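Local coordinates for protein cytochrome c-552 (Thiobacillus ferrooxidans, PDB 1H1O) that carries electrons in the periplasm as a high-potential cytochrome c with two haem groups, at residues 161-164 / 165-168. Residues are numbered along the deposited sequence; the frame is centred on the assembly and turned at random.
With HEM (protoporphyrin IX containing Fe), chain C.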
# COMPACT_ATOMS: atom_id res chain seq x y z
N MET A 161 -4.96 10.21 4.88
CA MET A 161 -4.90 8.98 5.65
C MET A 161 -4.65 9.15 7.13
O MET A 161 -5.10 8.35 7.93
CB MET A 161 -3.86 8.03 5.05
CG MET A 161 -4.36 7.38 3.76
SD MET A 161 -5.91 6.47 4.04
CE MET A 161 -5.42 5.38 5.36
N ASN A 162 -3.92 10.19 7.52
CA ASN A 162 -3.72 10.40 8.95
C ASN A 162 -5.10 10.66 9.56
O ASN A 162 -5.42 10.16 10.64
CB ASN A 162 -2.78 11.58 9.21
CG ASN A 162 -1.34 11.23 8.91
OD1 ASN A 162 -0.91 10.10 9.13
ND2 ASN A 162 -0.58 12.20 8.42
N GLN A 163 -5.93 11.42 8.85
CA GLN A 163 -7.26 11.69 9.34
C GLN A 163 -8.12 10.43 9.27
O GLN A 163 -8.78 10.09 10.24
CB GLN A 163 -7.91 12.82 8.55
CG GLN A 163 -7.46 14.19 8.99
CD GLN A 163 -7.87 14.49 10.41
OE1 GLN A 163 -7.03 14.81 11.25
NE2 GLN A 163 -9.17 14.39 10.69
N ILE A 164 -8.08 9.74 8.14
CA ILE A 164 -8.85 8.52 7.96
C ILE A 164 -8.50 7.41 8.96
O ILE A 164 -9.39 6.70 9.42
CB ILE A 164 -8.66 7.94 6.52
CG1 ILE A 164 -9.71 8.53 5.56
CG2 ILE A 164 -8.83 6.44 6.53
CD1 ILE A 164 -9.62 10.02 5.37
N ALA A 165 -7.23 7.28 9.32
CA ALA A 165 -6.83 6.21 10.23
C ALA A 165 -7.00 6.54 11.72
O ALA A 165 -6.87 5.67 12.57
CB ALA A 165 -5.40 5.81 9.95
N LYS A 166 -7.31 7.79 12.01
CA LYS A 166 -7.47 8.25 13.38
C LYS A 166 -8.25 7.32 14.30
O LYS A 166 -7.82 7.05 15.42
CB LYS A 166 -8.14 9.63 13.39
CG LYS A 166 -8.48 10.16 14.77
CD LYS A 166 -9.47 11.33 14.69
CE LYS A 166 -8.92 12.49 13.85
NZ LYS A 166 -9.87 13.64 13.74
N ASN A 167 -9.38 6.82 13.83
CA ASN A 167 -10.22 5.95 14.65
C ASN A 167 -10.14 4.46 14.37
O ASN A 167 -10.81 3.68 15.03
CB ASN A 167 -11.67 6.39 14.52
CG ASN A 167 -11.85 7.84 14.83
OD1 ASN A 167 -12.53 8.56 14.11
ND2 ASN A 167 -11.23 8.29 15.91
N ILE A 168 -9.32 4.05 13.42
CA ILE A 168 -9.23 2.63 13.13
C ILE A 168 -8.47 1.92 14.23
O ILE A 168 -7.38 2.33 14.62
CB ILE A 168 -8.52 2.38 11.79
CG1 ILE A 168 -9.22 3.17 10.68
CG2 ILE A 168 -8.56 0.88 11.46
CD1 ILE A 168 -8.44 3.20 9.36
CHA HEM C . -3.26 5.11 1.11
CHB HEM C . -6.09 2.26 3.73
CHC HEM C . -9.65 5.46 3.21
CHD HEM C . -6.84 8.24 0.57
C1A HEM C . -3.71 4.03 1.88
C2A HEM C . -2.91 2.89 2.27
C3A HEM C . -3.70 2.07 3.00
C4A HEM C . -5.00 2.75 3.06
CMA HEM C . -3.38 0.76 3.65
CAA HEM C . -1.48 2.70 1.91
CBA HEM C . -1.28 2.07 0.54
CGA HEM C . 0.04 1.72 0.26
O1A HEM C . 0.19 1.04 -0.80
O2A HEM C . 1.00 2.04 0.96
C1B HEM C . -7.31 2.91 3.81
C2B HEM C . -8.42 2.39 4.56
C3B HEM C . -9.41 3.31 4.43
C4B HEM C . -8.91 4.36 3.58
CMB HEM C . -8.38 1.09 5.33
CAB HEM C . -10.77 3.35 5.03
CBB HEM C . -10.78 3.16 6.58
C1C HEM C . -9.22 6.49 2.44
C2C HEM C . -10.01 7.64 2.07
C3C HEM C . -9.17 8.42 1.34
C4C HEM C . -7.93 7.75 1.25
CMC HEM C . -11.45 7.84 2.50
CAC HEM C . -9.41 9.80 0.70
CBC HEM C . -9.97 10.86 1.70
C1D HEM C . -5.60 7.64 0.47
C2D HEM C . -4.47 8.22 -0.24
C3D HEM C . -3.47 7.35 -0.08
C4D HEM C . -4.00 6.22 0.73
CMD HEM C . -4.50 9.53 -0.96
CAD HEM C . -2.05 7.43 -0.57
CBD HEM C . -1.21 8.41 0.37
CGD HEM C . 0.00 8.83 -0.21
O1D HEM C . -0.00 9.66 -1.20
O2D HEM C . 1.10 8.42 0.23
NA HEM C . -4.97 3.94 2.36
NB HEM C . -7.62 4.12 3.21
NC HEM C . -7.94 6.57 1.91
ND HEM C . -5.29 6.42 1.05
FE HEM C . -6.47 5.26 2.12
O HOH W 1 -11.01 7.35 11.60
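Ile164 and Ile168, four residues apart, meet through their methyl ends, CG2 of Ile164 lying 4.3 Å from CD1 of Ile168, and both also touch the haem. Ile164 lays CG2 against the methine carbon CHC (3.6 Å) while its CG1 branch rests on pyrrole carbon C2C and its methyl CMC. The extended chain of Ile168 (chi2 169°) carries its CD1 to within 3.6 Å of the haem atom CBB. Cut back to an alanine, Ile164 would lose both branches, which would probably uncover the CHC edge and ring C of the haem and take from Ile168 CD1 one of its apolar contacts.

Met161, three residues before Ile164, supplies the metal ligand. Met161 SD sits 2.3 Å from the haem iron, opposite His123, completing the His-Met ligation familiar from class I cytochromes c. Its chain, folded at chi2 (-57°) and chi3 (-56°), sets CG over the ring D nitrogen ND and CE over NA and NB.

Backbone bonds follow the chain from the helix into the turn. Ala165 N donates to Met161 O at 2.8 Å, an i to i+4 bond, whereas Lys166 N reaches back to Gln163 O at 3.3 Å, an i to i+3 closure. A type I turn follows, with Ile168 N bonded to Ala165 O. One water bridges the bend, donating to Ile164 O and accepting from Asn167 N (2.8 Å). Outside, the chains of Gln163 and Lys166 run side by side.

Helix 159-165 thus lies beside the haem, with Met161 and Ala165 packed on Phe151 of helix 141-153, Ala165 O bonded to His152 of that helix, and the turn leading into helix 170-182.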